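Local coordinates for hydrolase, haloacid dehalogenase-like family (Chlorobaculum tepidum, PDB 2HCF), which probably acts as a magnesium-dependent hydrolase of the haloacid dehalogenase superfamily, although its substrate is not established, at residues E56-V61 and A66-K71; G114-N119 and E151-A156; F201-L206 and L214-A219; E90-L95 and R125-L130. All coordinates share one frame; numbering follows the deposited sequence.

Interaction 1. Residues E56-V61 and A66-K71; sequences EVLSNV and AEIADK
Two consecutive helices of the α-helical cap, 50-59 and 65-86, are joined by a short loop, and they meet on its two sides through Leu58 and Ile68. The CA atoms of these two residues are 7.2 Å apart, and both CA-CB bonds are directed at the opposing helix. Ile68 engages with both of its branches. Its longer arm lies against the root of Leu58, with Ile68 CD1 3.8 Å from Leu58 CB and Ile68 CG1 at a similar distance. The shorter branch, Ile68 CG2, meets the end of the leucine at Leu58 CD1, 3.9 Å away. This two-point fit follows from chi1 of -62° in Ile68, which sets CG1 beside the backbone N and turns CG2 to the carbonyl side. The two side chains run obliquely to one another. Ile68 CD1 also reaches the helix backbone, lying 3.9 Å from Ser59 N.

Ser59 contributes only peripherally, and its hydroxyl is turned back to its own helix, where it is bonded to Tyr55 O; Glu56 O is also near. Ile54, Tyr55 and Leu63 pack further around Ile68, while Tyr34 of helix 21-34 touches Leu58 and hydrogen-bonds Ile68 O, so a third helix shares the interface. In the loop, the side chain of Glu64, a ligand of a second magnesium ion that is not bound to this chain in the model, lies about 6 Å from that of Ile68 between nearest atoms. Apolar packing between successive helices inserted after the first core strand is characteristic of the helical cap of haloacid dehalogenase-like hydrolases.

Interaction 2. Residues G114-N119 and E151-A156; sequences GLLTGN and ELPHIA
A leucine methyl group set against a backbone carbonyl oxygen is the unexpected element here: Leu152 CD1 lies 3.5 Å from Thr117 O, just beyond the end of strand 111-116. The same methyl also touches Leu116 CD2 at 3.7 Å, so it bridges main chain and side chain of two successive residues. Leu116 extends to the helix because its CG is anti to the backbone N (chi1 -163°), and its two methyls then divide the work. CD2 rests on the stem of Leu152, 3.7 Å from Leu152 CB, whereas Leu116 CD1 comes against the backbone of the next residue, 3.8 Å from Pro153 CA. One strand leucine thus touches two successive residues near the start of the helix.

Thr117 presents its carbonyl to the helix while its side chain points the other way, to the metal site. There Thr117 OG1 accepts a nearly straight bond from Asn119 N (3.0 Å, 164°), forming an ST turn, and Asn119 ND2 in turn hydrogen-bonds OD1 of the magnesium ligand Asp12. Thr117 probably corresponds to the motif II position of the superfamily, at the end of the second core strand, consistent with a place in the active site.

Helix 152-164 packs on the parallel sheet here: Leu116 also touches Leu8 of strand 5-9, Leu152 touches Ala141 of strand 140-141, and Ala156 touches both Leu8 and Ala141.

Interaction 3. Residues F201-L206 and L214-A219; sequences FTMEEL and LFKNFA
Van der Waals packing, with no hydrogen bond across it, joins Met203 and Leu206 at the start of helix 203-207 to Leu214 of strand 213-215 and Lys216 just after it. Leu214 places its two methyls on different residues of the helix. CD2 sits on Met203, 3.8 Å from Met203 CB and 3.4 Å from Met203 O, while Leu214 CD1 meets Leu206 CD1 at 4.0 Å, the two leucines crossing at about a right angle. Leu214 CG lies anti to the backbone N (chi1 -179°), which carries both methyls out to the helix. Residue 203 is a selenomethionine whose SE lies 4.0 Å from Lys216 CB. The bend of its chain at chi3 then brings Met203 CE to the aliphatic part of the lysine, 3.8 Å from Lys216 CD. These two long side chains also cross nearly perpendicularly.

The side-chain hydrogen bonds stay within one segment. Thr202 and Glu205 form a capping box at the helix start: Glu205 N donates to Thr202 OG1 (3.1 Å, 157°), and Thr202 N donates to the anti lone pair of Glu205 OE1 (2.8 Å, 163°). On the other segment, Ala219 N binds Asn217 OD1 in an Asx turn.

The elements belong to the β-α-β unit 192-196, 203-207 and 213-215, where Phe215 pairs through its backbone with Ala195 and Ala197 and Leu214 also packs on Ala195. Polar groups thus brace the helix start and the turn after the strand, while helix and edge strand meet by van der Waals packing at a partly solvent-exposed surface.

Interaction 4. Residues E90-L95 and R125-L130; sequences EDITLL and RHKLKL
Ile92 packs against Lys127 of helix 121-129 and against Leu130, near where that helix ends. The closest approach is between Ile92 CG1 and Leu130 CD1, at 3.7 Å, and the same isoleucine carbon lies 3.9 Å from Leu130 CB, so the leucine covers it with both its root and one methyl. The two side chains cross at about a right angle. The other branch, Ile92 CG2, faces the helix backbone, 3.9 Å from Lys127 O. That carbonyl oxygen is buried by the contact and has no hydrogen-bonding partner in the model. Ile92 CD1 comes within 4.4 Å of Lys127 CG, a looser touch along the lysine stem.

In the next shell, Leu130 is held by a backbone bond to the helix: its N donates to His126 O at 3.2 Å, and its CG lies over one face of the His126 ring, towards the rim. Lys127 is extended from CB to NZ, which carries its ammonium group away from Ile92 to the metal site. There Lys127 NZ forms a salt bridge with the magnesium ligand Asp12 and hydrogen bonds with Asn119 and Asn22. One residue thus gives its stem to packing and its charge to the active site.

Further out, strand 92-94 pairs antiparallel with strand 16-18, and Leu16 and Val18 of that strand also touch Ile92. Val18, and Phe83 of helix 65-86, pack on Lys127, while Leu128 turns to Leu115 of strand 111-116, placing helix 121-129 between the two-stranded ribbon and the main parallel sheet.

Interaction 1 lies in the helical cap, with its centre 24 to 34 Å from those of the other three, which lie in the core domain. Interactions 2 and 3 share the parallel sheet, through strand 111-116 and edge strand 213-215, with centres 21 Å apart. Interactions 2 and 4 alternate along the chain and touch, through residues of strand 111-116, the loop after it and helix 121-129. Interaction 1 is complete before the other three begin, and interaction 3 comes last. Interaction 4 follows helix 65-86, where the chain appears to return from cap to core. Interactions 2 and 4 both reach the surroundings of the magnesium site, consistent with a shared place beside it.

Interaction 1. Residues E56-V61 and A66-K71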
loop_
_atom_site.group_PDB
_atom_site.type_symbol
_atom_site.label_atom_id
_atom_site.label_comp_id
_atom_site.label_asym_id
_atom_site.label_seq_id
_atom_site.Cartn_x
_atom_site.Cartn_y
_atom_site.Cartn_z
ATOM N N GLU A 56 6.879 -3.824 16.017
ATOM C CA GLU A 56 6.719 -5.246 16.268
ATOM C C GLU A 56 8.064 -5.948 16.379
ATOM O O GLU A 56 8.349 -6.541 17.390
ATOM C CB GLU A 56 5.821 -5.931 15.229
ATOM C CG GLU A 56 5.598 -7.424 15.565
ATOM C CD GLU A 56 4.439 -8.078 14.811
ATOM O OE1 GLU A 56 3.714 -7.391 14.046
ATOM O OE2 GLU A 56 4.252 -9.302 15.000
ATOM N N VAL A 57 8.914 -5.832 15.378
ATOM C CA VAL A 57 10.175 -6.590 15.389
ATOM C C VAL A 57 11.129 -6.192 16.529
ATOM O O VAL A 57 11.890 -7.037 17.034
ATOM C CB VAL A 57 10.880 -6.528 14.020
ATOM C CG1 VAL A 57 9.917 -6.975 12.916
ATOM C CG2 VAL A 57 11.407 -5.149 13.747
ATOM N N LEU A 58 11.088 -4.914 16.925
ATOM C CA LEU A 58 11.858 -4.412 18.052
ATOM C C LEU A 58 11.236 -4.786 19.375
ATOM O O LEU A 58 11.938 -5.186 20.316
ATOM C CB LEU A 58 12.050 -2.896 17.968
ATOM C CG LEU A 58 12.906 -2.458 16.759
ATOM C CD1 LEU A 58 13.005 -0.943 16.688
ATOM C CD2 LEU A 58 14.282 -3.084 16.814
ATOM N N SER A 59 9.923 -4.670 19.490
ATOM C CA SER A 59 9.304 -5.036 20.744
ATOM C C SER A 59 9.471 -6.560 21.033
ATOM O O SER A 59 9.549 -6.968 22.197
ATOM C CB SER A 59 7.846 -4.583 20.769
ATOM O OG SER A 59 7.093 -5.361 19.873
ATOM N N ASN A 60 9.558 -7.375 19.969
ATOM C CA ASN A 60 9.834 -8.821 20.067
ATOM C C ASN A 60 11.147 -9.139 20.784
ATOM O O ASN A 60 11.247 -10.170 21.458
ATOM C CB ASN A 60 9.864 -9.477 18.670
ATOM C CG ASN A 60 8.480 -9.718 18.081
ATOM O OD1 ASN A 60 7.475 -9.690 18.790
ATOM N ND2 ASN A 60 8.434 -10.001 16.768
ATOM N N VAL A 61 12.157 -8.276 20.648
ATOM C CA VAL A 61 13.411 -8.508 21.336
ATOM C C VAL A 61 13.519 -7.770 22.689
ATOM O O VAL A 61 14.568 -7.796 23.314
ATOM C CB VAL A 61 14.641 -8.248 20.427
ATOM C CG1 VAL A 61 14.606 -9.157 19.247
ATOM C CG2 VAL A 61 14.734 -6.805 19.990
ATOM N N ALA A 66 8.358 3.312 24.207
ATOM C CA ALA A 66 8.976 4.635 24.361
ATOM C C ALA A 66 10.391 4.644 23.831
ATOM O O ALA A 66 10.826 5.632 23.278
ATOM C CB ALA A 66 8.975 5.070 25.831
ATOM N N GLU A 67 11.117 3.550 24.050
ATOM C CA GLU A 67 12.506 3.415 23.542
ATOM C C GLU A 67 12.558 3.340 22.005
ATOM O O GLU A 67 13.423 3.939 21.344
ATOM C CB GLU A 67 13.143 2.181 24.179
ATOM C CG GLU A 67 14.558 1.890 23.769
ATOM C CD GLU A 67 15.096 0.584 24.371
ATOM O OE1 GLU A 67 14.340 -0.117 25.107
ATOM O OE2 GLU A 67 16.279 0.268 24.094
ATOM N N ILE A 68 11.625 2.596 21.434
ATOM C CA ILE A 68 11.515 2.523 19.989
ATOM C C ILE A 68 11.158 3.909 19.441
ATOM O O ILE A 68 11.791 4.385 18.510
ATOM C CB ILE A 68 10.468 1.495 19.557
ATOM C CG1 ILE A 68 10.888 0.096 20.029
ATOM C CG2 ILE A 68 10.283 1.524 18.003
ATOM C CD1 ILE A 68 9.746 -0.866 20.155
ATOM N N ALA A 69 10.150 4.541 20.043
ATOM C CA ALA A 69 9.670 5.873 19.630
ATOM C C ALA A 69 10.761 6.931 19.611
ATOM O O ALA A 69 10.806 7.778 18.708
ATOM C CB ALA A 69 8.554 6.326 20.559
ATOM N N ASP A 70 11.653 6.876 20.592
ATOM C CA ASP A 70 12.726 7.852 20.704
ATOM C C ASP A 70 13.612 7.964 19.466
ATOM O O ASP A 70 14.126 9.045 19.180
ATOM C CB ASP A 70 13.622 7.547 21.908
ATOM C CG ASP A 70 14.583 8.685 22.212
ATOM O OD1 ASP A 70 14.119 9.817 22.432
ATOM O OD2 ASP A 70 15.801 8.465 22.232
ATOM N N LYS A 71 13.848 6.854 18.772
ATOM C CA LYS A 71 14.690 6.866 17.578
ATOM C C LYS A 71 13.929 6.492 16.306
ATOM O O LYS A 71 14.529 6.251 15.281
ATOM C CB LYS A 71 15.863 5.916 17.745
ATOM C CG LYS A 71 16.796 6.222 18.920
ATOM C CD LYS A 71 18.015 5.290 18.819
ATOM C CE LYS A 71 18.997 5.432 19.955
ATOM N NZ LYS A 71 19.969 4.235 20.054
#

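Interaction 2. Residues G114-N119 and E151-A156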
loop_
_atom_site.group_PDB
_atom_site.type_symbol
_atom_site.label_atom_id
_atom_site.label_comp_id
_atom_site.label_asym_id
_atom_site.label_seq_id
_atom_site.Cartn_x
_atom_site.Cartn_y
_atom_site.Cartn_z
ATOM N N GLY A 114 -5.494 7.316 -6.361
ATOM C CA GLY A 114 -4.605 7.544 -5.229
ATOM C C GLY A 114 -4.026 6.245 -4.646
ATOM O O GLY A 114 -4.464 5.134 -4.981
ATOM N N LEU A 115 -3.040 6.397 -3.764
ATOM C CA LEU A 115 -2.401 5.283 -3.120
ATOM C C LEU A 115 -2.933 5.200 -1.724
ATOM O O LEU A 115 -3.153 6.233 -1.109
ATOM C CB LEU A 115 -0.918 5.520 -3.042
ATOM C CG LEU A 115 -0.250 5.531 -4.425
ATOM C CD1 LEU A 115 1.101 6.101 -4.296
ATOM C CD2 LEU A 115 -0.157 4.098 -4.993
ATOM N N LEU A 116 -3.125 3.986 -1.227
ATOM C CA LEU A 116 -3.407 3.724 0.171
ATOM C C LEU A 116 -2.551 2.518 0.527
ATOM O O LEU A 116 -2.874 1.389 0.098
ATOM C CB LEU A 116 -4.888 3.402 0.401
ATOM C CG LEU A 116 -5.338 3.526 1.853
ATOM C CD1 LEU A 116 -6.830 3.681 1.951
ATOM C CD2 LEU A 116 -4.902 2.337 2.700
ATOM N N THR A 117 -1.441 2.776 1.243
ATOM C CA THR A 117 -0.373 1.802 1.365
ATOM C C THR A 117 0.312 1.753 2.717
ATOM O O THR A 117 0.316 2.744 3.454
ATOM C CB THR A 117 0.656 2.062 0.243
ATOM O OG1 THR A 117 1.784 1.212 0.402
ATOM C CG2 THR A 117 1.055 3.514 0.207
ATOM N N GLY A 118 0.883 0.583 3.038
ATOM C CA GLY A 118 1.671 0.396 4.269
ATOM C C GLY A 118 3.081 0.949 4.136
ATOM O O GLY A 118 3.815 1.048 5.122
ATOM N N ASN A 119 3.503 1.273 2.914
ATOM C CA ASN A 119 4.795 1.917 2.710
ATOM C C ASN A 119 4.820 3.367 3.246
ATOM O O ASN A 119 3.824 4.099 3.137
ATOM C CB ASN A 119 5.139 1.976 1.205
ATOM C CG ASN A 119 5.478 0.618 0.602
ATOM O OD1 ASN A 119 6.632 0.166 0.699
ATOM N ND2 ASN A 119 4.505 0.004 -0.107
ATOM N N GLU A 151 -6.907 3.888 9.970
ATOM C CA GLU A 151 -6.956 5.356 9.935
ATOM C C GLU A 151 -6.792 5.926 8.515
ATOM O O GLU A 151 -7.297 7.014 8.224
ATOM C CB GLU A 151 -5.869 5.934 10.848
ATOM C CG GLU A 151 -6.050 5.531 12.320
ATOM C CD GLU A 151 -4.957 6.078 13.232
ATOM O OE1 GLU A 151 -4.432 7.204 12.968
ATOM O OE2 GLU A 151 -4.621 5.368 14.223
ATOM N N LEU A 152 -6.121 5.184 7.634
ATOM C CA LEU A 152 -5.776 5.678 6.286
ATOM C C LEU A 152 -6.922 6.054 5.317
ATOM O O LEU A 152 -6.810 7.051 4.609
ATOM C CB LEU A 152 -4.837 4.692 5.597
ATOM C CG LEU A 152 -3.412 4.495 6.142
ATOM C CD1 LEU A 152 -2.498 3.964 5.044
ATOM C CD2 LEU A 152 -2.839 5.739 6.775
ATOM N N PRO A 153 -8.013 5.266 5.258
ATOM C CA PRO A 153 -9.110 5.591 4.341
ATOM C C PRO A 153 -9.693 6.978 4.621
ATOM O O PRO A 153 -9.998 7.706 3.715
ATOM C CB PRO A 153 -10.166 4.526 4.659
ATOM C CG PRO A 153 -9.446 3.464 5.316
ATOM C CD PRO A 153 -8.312 4.065 6.046
ATOM N N HIS A 154 -9.862 7.308 5.893
ATOM C CA HIS A 154 -10.384 8.607 6.281
ATOM C C HIS A 154 -9.488 9.714 5.794
ATOM O O HIS A 154 -9.951 10.650 5.176
ATOM C CB HIS A 154 -10.526 8.686 7.778
ATOM C CG HIS A 154 -11.414 7.640 8.354
ATOM N ND1 HIS A 154 -12.781 7.649 8.188
ATOM C CD2 HIS A 154 -11.132 6.553 9.113
ATOM C CE1 HIS A 154 -13.306 6.619 8.822
ATOM N NE2 HIS A 154 -12.329 5.943 9.408
ATOM N N ILE A 155 -8.196 9.559 6.036
ATOM C CA ILE A 155 -7.187 10.519 5.617
ATOM C C ILE A 155 -7.165 10.699 4.093
ATOM O O ILE A 155 -7.172 11.821 3.600
ATOM C CB ILE A 155 -5.779 10.090 6.131
ATOM C CG1 ILE A 155 -5.705 10.246 7.646
ATOM C CG2 ILE A 155 -4.625 10.856 5.383
ATOM C CD1 ILE A 155 -4.433 9.691 8.268
ATOM N N ALA A 156 -7.138 9.589 3.354
ATOM C CA ALA A 156 -7.230 9.640 1.898
ATOM C C ALA A 156 -8.531 10.267 1.425
ATOM O O ALA A 156 -8.504 11.038 0.504
ATOM C CB ALA A 156 -7.072 8.260 1.300
#

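Interaction 3. Residues F201-L206 and L214-A219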
loop_
_atom_site.group_PDB
_atom_site.type_symbol
_atom_site.label_atom_id
_atom_site.label_comp_id
_atom_site.label_asym_id
_atom_site.label_seq_id
_atom_site.Cartn_x
_atom_site.Cartn_y
_atom_site.Cartn_z
ATOM N N PHE A 201 -1.920 -14.596 -0.285
ATOM C CA PHE A 201 -3.221 -15.156 0.187
ATOM C C PHE A 201 -4.058 -15.560 -1.005
ATOM O O PHE A 201 -4.197 -14.806 -1.965
ATOM C CB PHE A 201 -3.962 -14.173 1.077
ATOM C CG PHE A 201 -3.110 -13.667 2.181
ATOM C CD1 PHE A 201 -2.941 -14.422 3.346
ATOM C CD2 PHE A 201 -2.369 -12.498 2.010
ATOM C CE1 PHE A 201 -2.065 -13.994 4.333
ATOM C CE2 PHE A 201 -1.515 -12.064 2.993
ATOM C CZ PHE A 201 -1.348 -12.808 4.149
ATOM N N THR A 202 -4.567 -16.775 -0.951
ATOM C CA THR A 202 -5.360 -17.326 -2.052
ATOM C C THR A 202 -6.776 -16.705 -2.068
ATOM O O THR A 202 -7.205 -16.089 -1.088
ATOM C CB THR A 202 -5.499 -18.833 -1.892
ATOM O OG1 THR A 202 -6.218 -19.112 -0.678
ATOM C CG2 THR A 202 -4.124 -19.491 -1.830
HETATM N N MSE A 203 -7.509 -16.918 -3.167
HETATM C CA MSE A 203 -8.913 -16.509 -3.250
HETATM C C MSE A 203 -9.702 -17.141 -2.124
HETATM O O MSE A 203 -10.530 -16.482 -1.501
HETATM C CB MSE A 203 -9.496 -16.867 -4.622
HETATM C CG MSE A 203 -8.793 -16.129 -5.730
HETATM SE SE MSE A 203 -9.703 -16.335 -7.432
HETATM C CE MSE A 203 -9.339 -18.191 -7.648
ATOM N N GLU A 204 -9.450 -18.417 -1.855
ATOM C CA GLU A 204 -10.163 -19.093 -0.764
ATOM C C GLU A 204 -9.913 -18.405 0.557
ATOM O O GLU A 204 -10.820 -18.239 1.336
ATOM C CB GLU A 204 -9.765 -20.561 -0.641
ATOM C CG GLU A 204 -10.541 -21.447 -1.588
ATOM C CD GLU A 204 -10.412 -22.938 -1.273
ATOM O OE1 GLU A 204 -9.852 -23.283 -0.186
ATOM O OE2 GLU A 204 -10.867 -23.728 -2.143
ATOM N N GLU A 205 -8.670 -18.005 0.794
ATOM C CA GLU A 205 -8.339 -17.303 2.025
ATOM C C GLU A 205 -9.018 -15.921 2.084
ATOM O O GLU A 205 -9.665 -15.574 3.068
ATOM C CB GLU A 205 -6.811 -17.149 2.146
ATOM C CG GLU A 205 -6.152 -18.429 2.595
ATOM C CD GLU A 205 -4.637 -18.374 2.564
ATOM O OE1 GLU A 205 -4.018 -17.865 1.589
ATOM O OE2 GLU A 205 -4.049 -18.881 3.532
ATOM N N LEU A 206 -8.870 -15.152 1.014
ATOM C CA LEU A 206 -9.421 -13.800 0.943
ATOM C C LEU A 206 -10.937 -13.733 1.002
ATOM O O LEU A 206 -11.494 -12.762 1.487
ATOM C CB LEU A 206 -8.909 -13.081 -0.296
ATOM C CG LEU A 206 -7.430 -12.734 -0.198
ATOM C CD1 LEU A 206 -7.001 -12.200 -1.532
ATOM C CD2 LEU A 206 -7.121 -11.728 0.917
ATOM N N LEU A 214 -13.586 -10.110 -5.904
ATOM C CA LEU A 214 -12.337 -10.869 -5.790
ATOM C C LEU A 214 -11.829 -11.362 -7.153
ATOM O O LEU A 214 -12.493 -12.134 -7.873
ATOM C CB LEU A 214 -12.535 -12.024 -4.827
ATOM C CG LEU A 214 -11.305 -12.907 -4.566
ATOM C CD1 LEU A 214 -10.083 -12.172 -4.115
ATOM C CD2 LEU A 214 -11.685 -13.965 -3.556
ATOM N N PHE A 215 -10.646 -10.890 -7.500
ATOM C CA PHE A 215 -9.945 -11.251 -8.711
ATOM C C PHE A 215 -8.776 -12.184 -8.439
ATOM O O PHE A 215 -8.131 -12.080 -7.425
ATOM C CB PHE A 215 -9.362 -9.994 -9.372
ATOM C CG PHE A 215 -10.360 -9.206 -10.175
ATOM C CD1 PHE A 215 -11.186 -8.279 -9.559
ATOM C CD2 PHE A 215 -10.451 -9.366 -11.546
ATOM C CE1 PHE A 215 -12.117 -7.552 -10.299
ATOM C CE2 PHE A 215 -11.373 -8.649 -12.295
ATOM C CZ PHE A 215 -12.210 -7.737 -11.675
ATOM N N LYS A 216 -8.459 -13.027 -9.409
ATOM C CA LYS A 216 -7.240 -13.805 -9.358
ATOM C C LYS A 216 -6.073 -12.903 -9.661
ATOM O O LYS A 216 -5.032 -12.944 -8.989
ATOM C CB LYS A 216 -7.326 -14.975 -10.345
ATOM C CG LYS A 216 -6.163 -15.995 -10.285
ATOM C CD LYS A 216 -6.038 -16.652 -8.895
ATOM C CE LYS A 216 -5.338 -18.007 -8.939
ATOM N NZ LYS A 216 -4.200 -17.992 -9.913
ATOM N N ASN A 217 -6.243 -12.095 -10.696
ATOM C CA ASN A 217 -5.219 -11.161 -11.120
ATOM C C ASN A 217 -5.884 -10.105 -12.008
ATOM O O ASN A 217 -7.095 -10.161 -12.207
ATOM C CB ASN A 217 -4.117 -11.919 -11.865
ATOM C CG ASN A 217 -4.653 -12.735 -13.033
ATOM O OD1 ASN A 217 -5.294 -12.198 -13.925
ATOM N ND2 ASN A 217 -4.381 -14.036 -13.026
ATOM N N PHE A 218 -5.108 -9.180 -12.571
ATOM C CA PHE A 218 -5.683 -8.098 -13.376
ATOM C C PHE A 218 -5.392 -8.273 -14.876
ATOM O O PHE A 218 -5.311 -7.292 -15.604
ATOM C CB PHE A 218 -5.155 -6.728 -12.926
ATOM C CG PHE A 218 -5.512 -6.322 -11.514
ATOM C CD1 PHE A 218 -6.767 -6.568 -10.971
ATOM C CD2 PHE A 218 -4.594 -5.603 -10.745
ATOM C CE1 PHE A 218 -7.091 -6.128 -9.672
ATOM C CE2 PHE A 218 -4.911 -5.166 -9.454
ATOM C CZ PHE A 218 -6.167 -5.440 -8.925
ATOM N N ALA A 219 -5.251 -9.517 -15.339
ATOM C CA ALA A 219 -5.042 -9.794 -16.756
ATOM C C ALA A 219 -6.095 -9.197 -17.685
ATOM O O ALA A 219 -5.739 -8.693 -18.747
ATOM C CB ALA A 219 -4.970 -11.293 -16.989
#

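Interaction 4. Residues E90-L95 and R125-L130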
loop_
_atom_site.group_PDB
_atom_site.type_symbol
_atom_site.label_atom_id
_atom_site.label_comp_id
_atom_site.label_asym_id
_atom_site.label_seq_id
_atom_site.Cartn_x
_atom_site.Cartn_y
_atom_site.Cartn_z
ATOM N N GLU A 90 15.696 -4.076 -11.392
ATOM C CA GLU A 90 15.664 -5.544 -11.389
ATOM C C GLU A 90 15.131 -6.164 -10.099
ATOM O O GLU A 90 14.840 -7.373 -10.056
ATOM C CB GLU A 90 17.060 -6.080 -11.666
ATOM C CG GLU A 90 17.551 -5.794 -13.094
ATOM C CD GLU A 90 18.017 -4.347 -13.346
ATOM O OE1 GLU A 90 18.329 -3.615 -12.380
ATOM O OE2 GLU A 90 18.059 -3.936 -14.538
ATOM N N ASP A 91 15.036 -5.359 -9.047
ATOM C CA ASP A 91 14.431 -5.778 -7.781
ATOM C C ASP A 91 12.898 -5.704 -7.793
ATOM O O ASP A 91 12.264 -6.266 -6.914
ATOM C CB ASP A 91 14.981 -4.928 -6.620
ATOM C CG ASP A 91 16.477 -5.126 -6.403
ATOM O OD1 ASP A 91 16.951 -6.281 -6.506
ATOM O OD2 ASP A 91 17.184 -4.137 -6.110
ATOM N N ILE A 92 12.312 -5.024 -8.787
ATOM C CA ILE A 92 10.863 -4.776 -8.830
ATOM C C ILE A 92 10.250 -5.606 -9.956
ATOM O O ILE A 92 10.740 -5.627 -11.088
ATOM C CB ILE A 92 10.510 -3.230 -9.052
ATOM C CG1 ILE A 92 11.251 -2.322 -8.060
ATOM C CG2 ILE A 92 9.010 -2.975 -8.961
ATOM C CD1 ILE A 92 10.947 -2.556 -6.579
ATOM N N THR A 93 9.168 -6.282 -9.646
ATOM C CA THR A 93 8.403 -7.031 -10.610
ATOM C C THR A 93 7.016 -6.402 -10.673
ATOM O O THR A 93 6.300 -6.427 -9.699
ATOM C CB THR A 93 8.265 -8.477 -10.111
ATOM O OG1 THR A 93 9.561 -9.077 -10.123
ATOM C CG2 THR A 93 7.297 -9.293 -10.961
ATOM N N LEU A 94 6.670 -5.817 -11.815
ATOM C CA LEU A 94 5.314 -5.328 -12.044
ATOM C C LEU A 94 4.346 -6.521 -12.234
ATOM O O LEU A 94 4.645 -7.453 -12.969
ATOM C CB LEU A 94 5.341 -4.390 -13.262
ATOM C CG LEU A 94 4.347 -3.224 -13.266
ATOM C CD1 LEU A 94 4.759 -2.182 -12.254
ATOM C CD2 LEU A 94 4.229 -2.594 -14.623
ATOM N N LEU A 95 3.207 -6.528 -11.540
ATOM C CA LEU A 95 2.280 -7.650 -11.626
ATOM C C LEU A 95 1.465 -7.621 -12.914
ATOM O O LEU A 95 1.517 -6.627 -13.661
ATOM C CB LEU A 95 1.414 -7.670 -10.381
ATOM C CG LEU A 95 2.263 -7.873 -9.137
ATOM C CD1 LEU A 95 1.376 -7.989 -7.893
ATOM C CD2 LEU A 95 3.140 -9.124 -9.258
ATOM N N ARG A 125 6.869 5.234 -3.031
ATOM C CA ARG A 125 6.927 5.889 -4.352
ATOM C C ARG A 125 8.207 5.563 -5.105
ATOM O O ARG A 125 8.215 5.551 -6.354
ATOM C CB ARG A 125 6.713 7.418 -4.277
ATOM C CG ARG A 125 5.311 7.872 -3.844
ATOM C CD ARG A 125 5.133 9.395 -4.075
ATOM N NE ARG A 125 3.750 9.829 -3.837
ATOM C CZ ARG A 125 2.791 9.786 -4.764
ATOM N NH1 ARG A 125 3.057 9.367 -5.989
ATOM N NH2 ARG A 125 1.574 10.214 -4.488
ATOM N N HIS A 126 9.294 5.278 -4.392
ATOM C CA HIS A 126 10.516 4.818 -5.072
ATOM C C HIS A 126 10.275 3.438 -5.722
ATOM O O HIS A 126 10.680 3.182 -6.847
ATOM C CB HIS A 126 11.706 4.722 -4.124
ATOM C CG HIS A 126 13.002 4.481 -4.837
ATOM N ND1 HIS A 126 13.533 5.385 -5.735
ATOM C CD2 HIS A 126 13.844 3.428 -4.815
ATOM C CE1 HIS A 126 14.661 4.898 -6.211
ATOM N NE2 HIS A 126 14.874 3.713 -5.672
ATOM N N LYS A 127 9.579 2.558 -5.020
ATOM C CA LYS A 127 9.200 1.298 -5.647
ATOM C C LYS A 127 8.394 1.507 -6.977
ATOM O O LYS A 127 8.530 0.741 -7.929
ATOM C CB LYS A 127 8.331 0.487 -4.662
ATOM C CG LYS A 127 9.059 -0.098 -3.465
ATOM C CD LYS A 127 8.080 -0.816 -2.476
ATOM C CE LYS A 127 8.784 -1.328 -1.252
ATOM N NZ LYS A 127 7.790 -2.068 -0.338
ATOM N N LEU A 128 7.483 2.481 -6.989
ATOM C CA LEU A 128 6.602 2.738 -8.132
ATOM C C LEU A 128 7.393 3.421 -9.253
ATOM O O LEU A 128 7.164 3.178 -10.441
ATOM C CB LEU A 128 5.421 3.639 -7.714
ATOM C CG LEU A 128 4.417 3.128 -6.662
ATOM C CD1 LEU A 128 3.553 4.310 -6.343
ATOM C CD2 LEU A 128 3.611 2.008 -7.176
ATOM N N LYS A 129 8.359 4.242 -8.867
ATOM C CA LYS A 129 9.206 4.975 -9.841
ATOM C C LYS A 129 10.154 4.092 -10.666
ATOM O O LYS A 129 10.493 4.396 -11.870
ATOM C CB LYS A 129 10.068 5.999 -9.091
ATOM C CG LYS A 129 9.405 7.346 -8.796
ATOM C CD LYS A 129 10.420 8.379 -8.288
ATOM C CE LYS A 129 9.732 9.566 -7.545
ATOM N NZ LYS A 129 9.725 10.849 -8.337
ATOM N N LEU A 130 10.678 3.054 -10.031
ATOM C CA LEU A 130 11.600 2.136 -10.731
ATOM C C LEU A 130 10.966 1.584 -12.004
ATOM O O LEU A 130 11.484 1.807 -13.068
ATOM C CB LEU A 130 12.146 1.057 -9.790
ATOM C CG LEU A 130 13.131 1.612 -8.769
ATOM C CD1 LEU A 130 13.462 0.627 -7.701
ATOM C CD2 LEU A 130 14.415 2.069 -9.464
#